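PDB 2OKF: FdxN element excision controlling factor protein, which probably helps control excision of the fdxN element, a site-specific recombination event among cyanobacterial nitrogen-fixation genes, and may bind nucleic acid. Local coordinates for residues 22-27 against 48-53; 26-31 against 85-90; 55-60 against 94-99. All coordinates share one frame; numbering follows the deposited sequence. Where two conformers were deposited one is given.

Overall arrangement
Contacts 1 and 3 are two strand pairs of one mixed sheet, centres about 10 Å apart, joined by the pairing of strands 47-51 and 54-60, where A49 O lies 2.9 Å from I56 N, probably hydrogen-bonded. Contact 2, centred about 13 Å from contact 1 and 11 Å from contact 3, packs the chain leaving the edge strand against helix 69-90. L28 joins all three: its CD2 lies 3.8 Å from R94 CD and 4.0 Å from A57 CB, while its CB is 4.0 Å from A48 CB. The family belongs to the PDDEXK clan, and E59-V60-K61, beginning in contact 3, is consistent with that signature. A bound 1,2-ethanediol lies about 4 Å from the Y97 side chain.

Contact 1. Residues 22-27 against 48-53; sequences QITDDP and AAERQG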
ATOM      1  N   GLN A  22      13.468  10.926 -21.951  1.00 23.62           N
ATOM      2  CA  GLN A  22      14.097   9.775 -22.564  1.00 25.56           C
ATOM      3  C   GLN A  22      13.791   8.582 -21.686  1.00 23.41           C
ATOM      4  O   GLN A  22      14.101   8.600 -20.490  1.00 24.30           O
ATOM      5  CB  GLN A  22      15.610   9.984 -22.603  1.00 26.25           C
ATOM      6  CG  GLN A  22      16.403   8.765 -23.099  1.00 35.50           C
ATOM      7  CD  GLN A  22      17.936   8.895 -22.938  1.00 39.19           C
ATOM      8  OE1 GLN A  22      18.471   9.935 -22.498  1.00 53.23           O
ATOM      9  NE2 GLN A  22      18.642   7.813 -23.268  1.00 44.76           N
ATOM     10  N   ILE A  23      13.164   7.567 -22.263  1.00 24.00           N
ATOM     11  CA  ILE A  23      12.891   6.353 -21.555  1.00 24.32           C
ATOM     12  C   ILE A  23      14.177   5.495 -21.485  1.00 24.64           C
ATOM     13  O   ILE A  23      14.766   5.196 -22.544  1.00 27.53           O
ATOM     14  CB  ILE A  23      11.772   5.577 -22.212  1.00 28.19           C
ATOM     15  CG1 ILE A  23      10.507   6.440 -22.482  1.00 32.45           C
ATOM     16  CG2 ILE A  23      11.452   4.329 -21.408  1.00 28.55           C
ATOM     17  CD1 ILE A  23       9.892   7.064 -21.327  1.00 32.60           C
ATOM     18  N   THR A  24      14.642   5.119 -20.291  1.00 25.52           N
ATOM     19  CA  THR A  24      15.894   4.365 -20.185  1.00 27.16           C
ATOM     20  C   THR A  24      15.718   2.899 -19.815  1.00 30.77           C
ATOM     21  O   THR A  24      16.595   2.067 -20.129  1.00 32.34           O
ATOM     22  CB  THR A  24      16.860   5.042 -19.219  1.00 28.49           C
ATOM     23  OG1 THR A  24      16.260   5.119 -17.905  1.00 27.69           O
ATOM     24  CG2 THR A  24      17.228   6.420 -19.759  1.00 27.53           C
ATOM     25  N   ASP A  25      14.627   2.570 -19.160  1.00 29.34           N
ATOM     26  CA  ASP A  25      14.356   1.206 -18.771  1.00 34.60           C
ATOM     27  C   ASP A  25      12.869   1.009 -18.652  1.00 35.23           C
ATOM     28  O   ASP A  25      12.105   1.859 -18.141  1.00 34.32           O
ATOM     29  CB  ASP A  25      15.053   0.808 -17.449  1.00 35.98           C
ATOM     30  CG  ASP A  25      16.480   0.343 -17.650  1.00 42.41           C
ATOM     31  OD1 ASP A  25      16.774  -0.394 -18.633  1.00 53.05           O
ATOM     32  OD2 ASP A  25      17.320   0.703 -16.813  1.00 55.71           O
ATOM     33  N   ASP A  26      12.446  -0.137 -19.142  1.00 34.59           N
ATOM     34  CA  ASP A  26      11.075  -0.493 -19.087  1.00 34.77           C
ATOM     35  C   ASP A  26      11.032  -1.988 -19.327  1.00 36.46           C
ATOM     36  O   ASP A  26      11.142  -2.436 -20.465  1.00 38.40           O
ATOM     37  CB  ASP A  26      10.292   0.272 -20.146  1.00 36.75           C
ATOM     38  CG  ASP A  26       8.818  -0.017 -20.083  1.00 40.72           C
ATOM     39  OD1 ASP A  26       8.391  -0.700 -19.142  1.00 44.06           O
ATOM     40  OD2 ASP A  26       8.091   0.425 -20.994  1.00 47.80           O
ATOM     41  N   PRO A  27      10.884  -2.768 -18.259  1.00 35.89           N
ATOM     42  CA  PRO A  27      10.731  -2.318 -16.884  1.00 36.17           C
ATOM     43  C   PRO A  27      12.026  -1.967 -16.175  1.00 33.37           C
ATOM     44  O   PRO A  27      13.113  -2.477 -16.504  1.00 32.32           O
ATOM     45  CB  PRO A  27      10.095  -3.531 -16.200  1.00 38.28           C
ATOM     46  CG  PRO A  27      10.665  -4.704 -16.957  1.00 38.99           C
ATOM     47  CD  PRO A  27      10.857  -4.240 -18.368  1.00 37.88           C
ATOM     48  N   ALA A  48      11.475   3.836 -16.185  1.00 24.05           N
ATOM     49  CA  ALA A  48      12.575   4.708 -15.775  1.00 22.38           C
ATOM     50  C   ALA A  48      12.769   5.702 -16.926  1.00 23.79           C
ATOM     51  O   ALA A  48      12.805   5.310 -18.100  1.00 23.71           O
ATOM     52  CB  ALA A  48      13.846   3.952 -15.581  1.00 23.83           C
ATOM     53  N   ALA A  49      12.923   6.982 -16.602  1.00 22.11           N
ATOM     54  CA  ALA A  49      13.138   7.980 -17.621  1.00 21.33           C
ATOM     55  C   ALA A  49      14.002   9.064 -17.071  1.00 20.85           C
ATOM     56  O   ALA A  49      14.213   9.178 -15.851  1.00 20.74           O
ATOM     57  CB  ALA A  49      11.803   8.568 -18.101  1.00 22.16           C
ATOM     58  N   GLU A  50      14.541   9.859 -17.991  1.00 21.46           N
ATOM     59  CA  GLU A  50      15.339  10.987 -17.561  1.00 23.05           C
ATOM     60  C   GLU A  50      15.281  12.130 -18.527  1.00 21.05           C
ATOM     61  O   GLU A  50      14.925  11.945 -19.677  1.00 22.42           O
ATOM     62  CB  GLU A  50      16.795  10.586 -17.301  1.00 26.20           C
ATOM     63  CG  GLU A  50      17.545  10.158 -18.466  1.00 28.86           C
ATOM     64  CD  GLU A  50      18.975   9.838 -18.036  1.00 30.87           C
ATOM     65  OE1 GLU A  50      19.177   8.786 -17.398  1.00 29.76           O
ATOM     66  OE2 GLU A  50      19.893  10.651 -18.320  1.00 38.33           O
ATOM     67  N   ARG A  51      15.576  13.331 -18.028  1.00 21.71           N
ATOM     68  CA  ARG A  51      15.588  14.518 -18.879  1.00 21.13           C
ATOM     69  C   ARG A  51      16.547  15.520 -18.277  1.00 24.90           C
ATOM     70  O   ARG A  51      16.373  15.913 -17.118  1.00 25.52           O
ATOM     71  CB  ARG A  51      14.167  15.103 -18.958  1.00 22.06           C
ATOM     72  CG  ARG A  51      13.989  16.171 -20.049  1.00 23.99           C
ATOM     73  CD  ARG A  51      12.524  16.619 -20.126  1.00 22.89           C
ATOM     74  NE  ARG A  51      12.178  17.363 -18.920  1.00 23.18           N
ATOM     75  CZ  ARG A  51      11.126  18.156 -18.812  1.00 22.08           C
ATOM     76  NH1 ARG A  51      10.278  18.312 -19.858  1.00 20.69           N
ATOM     77  NH2 ARG A  51      10.948  18.790 -17.683  1.00 26.82           N
ATOM     78  N   GLN A  52      17.522  15.954 -19.078  1.00 26.29           N
ATOM     79  CA  GLN A  52      18.511  16.908 -18.614  0.50 28.18           C
ATOM     80  C   GLN A  52      19.096  16.456 -17.277  1.00 28.89           C
ATOM     81  O   GLN A  52      19.204  17.233 -16.324  1.00 31.40           O
ATOM     82  CB  GLN A  52      17.855  18.284 -18.510  0.50 29.85           C
ATOM     83  CG  GLN A  52      18.815  19.448 -18.682  0.50 31.26           C
ATOM     84  CD  GLN A  52      18.086  20.775 -18.751  0.50 28.43           C
ATOM     85  OE1 GLN A  52      17.000  20.916 -18.191  0.50 33.35           O
ATOM     86  NE2 GLN A  52      18.692  21.755 -19.413  0.50 20.52           N
ATOM     87  N   GLY A  53      19.434  15.179 -17.203  1.00 27.86           N
ATOM     88  CA  GLY A  53      19.999  14.622 -15.983  1.00 28.99           C
ATOM     89  C   GLY A  53      19.094  14.344 -14.803  1.00 29.44           C
ATOM     90  O   GLY A  53      19.558  13.728 -13.842  1.00 33.35           O
TER
HETATM   91  O   HOH W   1      17.173   7.285 -16.412  1.00 23.81           O
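T24 and D25 both face A48 in a classic beta bulge, which shifts the antiparallel register of edge strand 22-25 against strand 47-51 by one residue. The carbonyl of A48 serves the bulge: T24 N donates to A48 O at 2.9 Å from above the carbonyl plane, and D25 N adds a weak bond at 3.5 Å. In return A48 N donates to D25 O at 2.9 Å, almost straight with 175° at the hydrogen. Ahead of the bulge, Q22 and E50 form a hydrogen-bonded pair that satisfies the N-H and C=O of both residues. Q22 N reaches E50 O at 2.9 Å, and E50 N returns to Q22 O within that carbonyl's plane. On the opposite face I23 CD1 rests 4.0 Å from A49 CB, and I23 also packs on L16 and K17 of helix 6-18. The T24 and E50 side chains cross at about a right angle, with T24 CG2 against CG and OE1 of E50. With chi1 at 60°, T24 OG1 sits between its own backbone N and carbonyl carbon, close to A48 CB. An alanine in place of T24 would probably leave the water at E50 OE1 without its T24 hydroxyl partner and open a gap beside E50 CG. That water donates to E50 OE1 at 2.7 Å and meets T24 OG1 at 2.8 Å.

Contact 2. Residues 26-31 against 85-90; sequences DPLTIS and GALRKV
A86 meets I30 first, methyl to methyl: A86 CB, pointing toward the loop, lies 3.8 Å from I30 CG2. The two alpha carbons are 7.3 Å apart, so the irregular chain between strands 22-25 and 31-32 runs close beside the last turns of helix 69-90. L87, next in sequence, takes the other branch of the same isoleucine. L87 does not leave the helix straight at the loop, but chi1 of -74° sets its CG anti to the carbonyl carbon, 3.9 Å from I30 CD1, and L87 CD2 beyond it touches the same methyl. I30 and L87 cross at about a right angle. I30 thus works as a fork, CG2 anti to its backbone N and touching A86, the CG1-CD1 arm reaching L87. L87 CD2 also approaches L28 CD2, a looser methyl contact at 4.3 Å. At V90 the packing thins toward the exposed end of the interface: V90 CG2 is 4.4 Å from I30 CG2 and 4.3 Å from the backbone oxygen S31 O. The side-chain contacts between the segments are all apolar. On the helix, A86 also packs against F113 of the second subunit. The contact continues into the fold through A86 and V90, which lean on V32 of strand 31-32, and through L28 and L87, which both reach A57 of strand 54-60.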
ATOM      1  N   ASP A  26      12.446  -0.137 -19.142  1.00 34.59           N
ATOM      2  CA  ASP A  26      11.075  -0.493 -19.087  1.00 34.77           C
ATOM      3  C   ASP A  26      11.032  -1.988 -19.327  1.00 36.46           C
ATOM      4  O   ASP A  26      11.142  -2.436 -20.465  1.00 38.40           O
ATOM      5  CB  ASP A  26      10.292   0.272 -20.146  1.00 36.75           C
ATOM      6  CG  ASP A  26       8.818  -0.017 -20.083  1.00 40.72           C
ATOM      7  OD1 ASP A  26       8.391  -0.700 -19.142  1.00 44.06           O
ATOM      8  OD2 ASP A  26       8.091   0.425 -20.994  1.00 47.80           O
ATOM      9  N   PRO A  27      10.884  -2.768 -18.259  1.00 35.89           N
ATOM     10  CA  PRO A  27      10.731  -2.318 -16.884  1.00 36.17           C
ATOM     11  C   PRO A  27      12.026  -1.967 -16.175  1.00 33.37           C
ATOM     12  O   PRO A  27      13.113  -2.477 -16.504  1.00 32.32           O
ATOM     13  CB  PRO A  27      10.095  -3.531 -16.200  1.00 38.28           C
ATOM     14  CG  PRO A  27      10.665  -4.704 -16.957  1.00 38.99           C
ATOM     15  CD  PRO A  27      10.857  -4.240 -18.368  1.00 37.88           C
ATOM     16  N   LEU A  28      11.896  -1.040 -15.229  1.00 32.12           N
ATOM     17  CA  LEU A  28      12.968  -0.748 -14.314  1.00 31.66           C
ATOM     18  C   LEU A  28      12.837  -1.850 -13.260  1.00 32.42           C
ATOM     19  O   LEU A  28      11.826  -1.905 -12.555  1.00 34.89           O
ATOM     20  CB  LEU A  28      12.762   0.607 -13.639  1.00 32.53           C
ATOM     21  CG  LEU A  28      13.738   0.912 -12.506  1.00 33.91           C
ATOM     22  CD1 LEU A  28      15.161   0.976 -12.979  1.00 36.59           C
ATOM     23  CD2 LEU A  28      13.276   2.234 -11.899  1.00 32.02           C
ATOM     24  N   THR A  29      13.844  -2.693 -13.131  1.00 33.78           N
ATOM     25  CA  THR A  29      13.785  -3.769 -12.126  1.00 37.91           C
ATOM     26  C   THR A  29      14.553  -3.341 -10.898  1.00 40.43           C
ATOM     27  O   THR A  29      15.590  -2.687 -11.005  1.00 42.66           O
ATOM     28  CB  THR A  29      14.310  -5.095 -12.654  1.00 37.49           C
ATOM     29  OG1 THR A  29      15.633  -4.912 -13.187  1.00 40.46           O
ATOM     30  CG2 THR A  29      13.354  -5.617 -13.753  1.00 39.61           C
ATOM     31  N   ILE A  30      14.020  -3.703  -9.734  1.00 41.74           N
ATOM     32  CA  ILE A  30      14.631  -3.328  -8.467  1.00 44.68           C
ATOM     33  C   ILE A  30      14.795  -4.584  -7.599  1.00 42.86           C
ATOM     34  O   ILE A  30      13.819  -5.284  -7.322  1.00 43.12           O
ATOM     35  CB  ILE A  30      13.751  -2.291  -7.719  1.00 45.04           C
ATOM     36  CG1 ILE A  30      13.341  -1.142  -8.650  1.00 44.86           C
ATOM     37  CG2 ILE A  30      14.478  -1.732  -6.469  1.00 46.42           C
ATOM     38  CD1 ILE A  30      12.301  -0.217  -8.059  1.00 47.72           C
ATOM     39  N   SER A  31      16.025  -4.872  -7.200  1.00 43.35           N
ATOM     40  CA  SER A  31      16.287  -5.984  -6.289  1.00 43.36           C
ATOM     41  C   SER A  31      17.020  -5.436  -5.073  1.00 40.72           C
ATOM     42  O   SER A  31      18.057  -4.808  -5.203  1.00 39.33           O
ATOM     43  CB  SER A  31      17.110  -7.073  -6.975  1.00 45.80           C
ATOM     44  OG  SER A  31      16.319  -7.756  -7.941  1.00 54.53           O
ATOM     45  N   GLY A  85      10.740   3.293  -1.103  1.00 20.99           N
ATOM     46  CA  GLY A  85      11.664   2.895  -0.066  1.00 21.21           C
ATOM     47  C   GLY A  85      12.834   2.108  -0.652  1.00 20.80           C
ATOM     48  O   GLY A  85      13.984   2.257  -0.230  1.00 21.39           O
ATOM     49  N   ALA A  86      12.546   1.248  -1.630  1.00 20.54           N
ATOM     50  CA  ALA A  86      13.601   0.479  -2.287  1.00 21.47           C
ATOM     51  C   ALA A  86      14.524   1.412  -3.095  1.00 21.92           C
ATOM     52  O   ALA A  86      15.744   1.289  -3.046  1.00 21.06           O
ATOM     53  CB  ALA A  86      12.984  -0.581  -3.181  1.00 23.49           C
ATOM     54  N   LEU A  87      13.956   2.331  -3.851  1.00 21.80           N
ATOM     55  CA  LEU A  87      14.760   3.235  -4.675  1.00 20.62           C
ATOM     56  C   LEU A  87      15.712   4.099  -3.831  1.00 19.88           C
ATOM     57  O   LEU A  87      16.800   4.400  -4.274  1.00 20.63           O
ATOM     58  CB  LEU A  87      13.868   4.123  -5.552  1.00 24.91           C
ATOM     59  CG  LEU A  87      13.267   3.348  -6.703  1.00 23.94           C
ATOM     60  CD1 LEU A  87      12.131   4.176  -7.374  1.00 28.77           C
ATOM     61  CD2 LEU A  87      14.352   3.040  -7.771  1.00 27.59           C
ATOM     62  N   ARG A  88      15.292   4.513  -2.640  1.00 20.78           N
ATOM     63  CA  ARG A  88      16.172   5.272  -1.777  1.00 20.82           C
ATOM     64  C   ARG A  88      17.485   4.550  -1.559  1.00 20.07           C
ATOM     65  O   ARG A  88      18.526   5.165  -1.492  1.00 22.37           O
ATOM     66  CB  ARG A  88      15.582   5.499  -0.380  1.00 25.27           C
ATOM     67  CG  ARG A  88      14.596   6.507  -0.283  1.00 29.43           C
ATOM     68  CD  ARG A  88      14.220   6.725   1.190  1.00 25.19           C
ATOM     69  NE  ARG A  88      12.970   7.409   1.120  1.00 25.56           N
ATOM     70  CZ  ARG A  88      12.028   7.362   2.037  1.00 27.89           C
ATOM     71  NH1 ARG A  88      12.148   6.688   3.180  1.00 25.57           N
ATOM     72  NH2 ARG A  88      10.917   8.062   1.785  1.00 29.11           N
ATOM     73  N   LYS A  89      17.399   3.229  -1.395  1.00 20.81           N
ATOM     74  CA  LYS A  89      18.531   2.386  -1.070  1.00 20.37           C
ATOM     75  C   LYS A  89      19.235   1.760  -2.277  1.00 20.25           C
ATOM     76  O   LYS A  89      20.244   1.041  -2.106  1.00 22.62           O
ATOM     77  CB  LYS A  89      18.049   1.311  -0.101  1.00 20.24           C
ATOM     78  CG  LYS A  89      17.373   1.877   1.170  1.00 25.65           C
ATOM     79  CD  LYS A  89      18.332   2.548   2.106  1.00 24.75           C
ATOM     80  CE  LYS A  89      17.633   2.987   3.404  1.00 23.98           C
ATOM     81  NZ  LYS A  89      16.764   4.235   3.243  1.00 21.41           N
ATOM     82  N   VAL A  90      18.789   2.097  -3.484  1.00 20.69           N
ATOM     83  CA  VAL A  90      19.369   1.564  -4.706  1.00 21.62           C
ATOM     84  C   VAL A  90      19.746   2.664  -5.726  1.00 21.79           C
ATOM     85  O   VAL A  90      20.847   2.689  -6.262  1.00 23.06           O
ATOM     86  CB  VAL A  90      18.415   0.541  -5.348  1.00 24.37           C
ATOM     87  CG1 VAL A  90      19.034   0.007  -6.627  1.00 29.77           C
ATOM     88  CG2 VAL A  90      18.189  -0.604  -4.399  1.00 26.93           C
TER

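Contact 3. Residues 55-60 against 94-99; sequences KIAVEV and RVLYLA
The shortest polar bond between these strands runs from A99 N to E59 O, 2.8 Å long and nearly straight at 169°. It belongs to the parallel ladder of a beta-alpha-beta unit, in which strands 54-60 and 94-101 are linked through helix 69-90. V95 N to K55 O, A57 N to V95 O, Y97 N to A57 O and E59 N to Y97 O are the other backbone rungs. On the face bearing V58 and Y97, V58 CG1 packs 3.5 Å from A99 CB, and I56 CG2 comes within 3.8 Å of Y97 CE1, the two side chains crossing at about a right angle. Y97 OH is hydrogen-bonded to N140, and the Y97 ring meets W138 edge-to-face. On the other face, L98 CD1 lies 3.5 Å from E59 OE2, while the E59 side chain also packs on A76, Q79 and F80 of helix 69-90. A57 CB fits between L96 CD1 and R94 CD. R94 leaves its backbone with CG anti to N (chi1 -176°), then bends at chi3. Its NE forms a salt bridge with E91, which would probably temper any repulsion from K55 NZ, 5.0 Å from R94 NH2. K55 CB covers one guanidinium face, 3.6 Å above the plane and offset toward the rim, and R94 NH1 donates to I56 O at 2.9 Å from above that carbonyl's plane, I56 O itself lying near the guanidinium plane, at its edge.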
ATOM      1  N   LYS A  55      16.381  12.280 -13.085  1.00 22.37           N
ATOM      2  CA  LYS A  55      15.932  10.879 -13.205  1.00 23.03           C
ATOM      3  C   LYS A  55      14.648  10.634 -12.458  1.00 22.19           C
ATOM      4  O   LYS A  55      14.460  11.102 -11.340  1.00 22.18           O
ATOM      5  CB  LYS A  55      17.017   9.939 -12.617  1.00 23.09           C
ATOM      6  CG  LYS A  55      18.318   9.915 -13.408  1.00 26.08           C
ATOM      7  CD  LYS A  55      19.359   9.024 -12.715  1.00 29.36           C
ATOM      8  CE  LYS A  55      20.666   9.028 -13.471  1.00 41.36           C
ATOM      9  NZ  LYS A  55      21.730   8.322 -12.716  1.00 44.37           N
ATOM     10  N   ILE A  56      13.751   9.892 -13.089  1.00 21.72           N
ATOM     11  CA  ILE A  56      12.461   9.534 -12.511  1.00 21.27           C
ATOM     12  C   ILE A  56      12.118   8.066 -12.728  1.00 21.87           C
ATOM     13  O   ILE A  56      12.682   7.401 -13.578  1.00 21.07           O
ATOM     14  CB  ILE A  56      11.295  10.403 -13.050  1.00 22.06           C
ATOM     15  CG1 ILE A  56      11.035  10.106 -14.522  1.00 21.76           C
ATOM     16  CG2 ILE A  56      11.600  11.866 -12.840  1.00 23.05           C
ATOM     17  CD1 ILE A  56       9.818  10.791 -15.060  1.00 23.60           C
ATOM     18  N   ALA A  57      11.195   7.585 -11.894  1.00 20.76           N
ATOM     19  CA  ALA A  57      10.579   6.280 -12.050  1.00 20.65           C
ATOM     20  C   ALA A  57       9.086   6.541 -12.000  1.00 20.78           C
ATOM     21  O   ALA A  57       8.631   7.371 -11.242  1.00 22.53           O
ATOM     22  CB  ALA A  57      10.988   5.310 -10.936  1.00 22.41           C
ATOM     23  N   VAL A  58       8.321   5.864 -12.848  1.00 22.04           N
ATOM     24  CA  VAL A  58       6.904   6.084 -12.913  1.00 20.46           C
ATOM     25  C   VAL A  58       6.157   4.784 -12.764  1.00 21.67           C
ATOM     26  O   VAL A  58       6.364   3.832 -13.519  1.00 21.37           O
ATOM     27  CB  VAL A  58       6.489   6.730 -14.262  1.00 22.13           C
ATOM     28  CG1 VAL A  58       4.989   6.998 -14.272  1.00 22.97           C
ATOM     29  CG2 VAL A  58       7.260   8.010 -14.473  1.00 23.69           C
ATOM     30  N   GLU A  59       5.287   4.786 -11.747  1.00 21.46           N
ATOM     31  CA  GLU A  59       4.334   3.715 -11.411  1.00 21.11           C
ATOM     32  C   GLU A  59       3.019   4.014 -12.136  1.00 21.14           C
ATOM     33  O   GLU A  59       2.315   4.945 -11.784  1.00 23.41           O
ATOM     34  CB  GLU A  59       4.142   3.612  -9.920  1.00 20.20           C
ATOM     35  CG  GLU A  59       3.055   2.645  -9.500  1.00 21.18           C
ATOM     36  CD  GLU A  59       2.787   2.687  -8.038  1.00 23.84           C
ATOM     37  OE1 GLU A  59       3.647   3.149  -7.277  1.00 24.16           O
ATOM     38  OE2 GLU A  59       1.679   2.246  -7.609  1.00 22.96           O
ATOM     39  N   VAL A  60       2.749   3.259 -13.197  1.00 24.15           N
ATOM     40  CA  VAL A  60       1.560   3.516 -14.001  1.00 24.44           C
ATOM     41  C   VAL A  60       0.323   2.829 -13.500  1.00 27.29           C
ATOM     42  O   VAL A  60       0.330   1.635 -13.364  1.00 27.49           O
ATOM     43  CB  VAL A  60       1.770   3.139 -15.483  1.00 26.17           C
ATOM     44  CG1 VAL A  60       0.513   3.459 -16.299  1.00 28.67           C
ATOM     45  CG2 VAL A  60       2.946   3.889 -16.026  1.00 26.54           C
ATOM     46  N   ARG A  94      16.758   8.892  -8.277  1.00 19.70           N
ATOM     47  CA  ARG A  94      15.631   8.643  -9.162  1.00 21.02           C
ATOM     48  C   ARG A  94      14.370   8.792  -8.382  1.00 20.88           C
ATOM     49  O   ARG A  94      14.062   8.003  -7.455  1.00 22.60           O
ATOM     50  CB  ARG A  94      15.739   7.274  -9.816  1.00 20.26           C
ATOM     51  CG  ARG A  94      14.643   7.036 -10.795  1.00 22.01           C
ATOM     52  CD  ARG A  94      14.773   5.699 -11.545  1.00 22.69           C
ATOM     53  NE  ARG A  94      16.043   5.553 -12.229  1.00 24.46           N
ATOM     54  CZ  ARG A  94      16.355   6.159 -13.365  1.00 24.66           C
ATOM     55  NH1 ARG A  94      15.498   6.940 -14.030  1.00 23.19           N
ATOM     56  NH2 ARG A  94      17.546   5.935 -13.911  1.00 25.87           N
ATOM     57  N   VAL A  95      13.587   9.800  -8.752  1.00 20.00           N
ATOM     58  CA  VAL A  95      12.378  10.155  -8.016  1.00 20.00           C
ATOM     59  C   VAL A  95      11.158   9.438  -8.558  1.00 20.34           C
ATOM     60  O   VAL A  95      10.878   9.491  -9.737  1.00 21.49           O
ATOM     61  CB  VAL A  95      12.164  11.679  -8.066  1.00 21.89           C
ATOM     62  CG1 VAL A  95      10.932  12.102  -7.328  1.00 23.41           C
ATOM     63  CG2 VAL A  95      13.390  12.380  -7.480  1.00 24.59           C
ATOM     64  N   LEU A  96      10.403   8.808  -7.660  1.00 20.82           N
ATOM     65  CA  LEU A  96       9.201   8.053  -8.028  1.00 19.90           C
ATOM     66  C   LEU A  96       7.930   8.885  -8.073  1.00 21.51           C
ATOM     67  O   LEU A  96       7.642   9.665  -7.145  1.00 21.45           O
ATOM     68  CB  LEU A  96       8.988   6.939  -7.011  1.00 20.89           C
ATOM     69  CG  LEU A  96       7.840   5.987  -7.272  1.00 22.40           C
ATOM     70  CD1 LEU A  96       8.066   5.175  -8.509  1.00 23.87           C
ATOM     71  CD2 LEU A  96       7.618   5.094  -6.072  1.00 22.34           C
ATOM     72  N   TYR A  97       7.173   8.665  -9.152  1.00 21.33           N
ATOM     73  CA  TYR A  97       5.867   9.296  -9.349  1.00 20.89           C
ATOM     74  C   TYR A  97       4.796   8.228  -9.594  1.00 21.66           C
ATOM     75  O   TYR A  97       5.071   7.248 -10.290  1.00 21.13           O
ATOM     76  CB  TYR A  97       5.891  10.252 -10.580  1.00 20.61           C
ATOM     77  CG  TYR A  97       6.727  11.447 -10.351  1.00 19.62           C
ATOM     78  CD1 TYR A  97       8.113  11.366 -10.536  1.00 21.65           C
ATOM     79  CD2 TYR A  97       6.187  12.654  -9.898  1.00 21.25           C
ATOM     80  CE1 TYR A  97       8.926  12.429 -10.263  1.00 21.24           C
ATOM     81  CE2 TYR A  97       7.015  13.732  -9.614  1.00 21.59           C
ATOM     82  CZ  TYR A  97       8.380  13.611  -9.790  1.00 23.14           C
ATOM     83  OH  TYR A  97       9.228  14.689  -9.526  1.00 24.39           O
ATOM     84  N   LEU A  98       3.609   8.463  -9.054  1.00 21.04           N
ATOM     85  CA  LEU A  98       2.408   7.654  -9.366  1.00 21.55           C
ATOM     86  C   LEU A  98       1.753   8.339 -10.542  1.00 21.06           C
ATOM     87  O   LEU A  98       1.303   9.488 -10.430  1.00 21.70           O
ATOM     88  CB  LEU A  98       1.465   7.578  -8.188  1.00 21.45           C
ATOM     89  CG  LEU A  98       0.162   6.851  -8.426  1.00 21.03           C
ATOM     90  CD1 LEU A  98       0.418   5.382  -8.653  1.00 25.13           C
ATOM     91  CD2 LEU A  98      -0.736   7.067  -7.238  1.00 23.65           C
ATOM     92  N   ALA A  99       1.619   7.626 -11.654  1.00 21.38           N
ATOM     93  CA  ALA A  99       0.938   8.190 -12.846  1.00 21.81           C
ATOM     94  C   ALA A  99      -0.559   7.871 -12.756  1.00 22.96           C
ATOM     95  O   ALA A  99      -0.932   6.728 -12.613  1.00 23.61           O
ATOM     96  CB  ALA A  99       1.518   7.615 -14.122  1.00 22.55           C
TER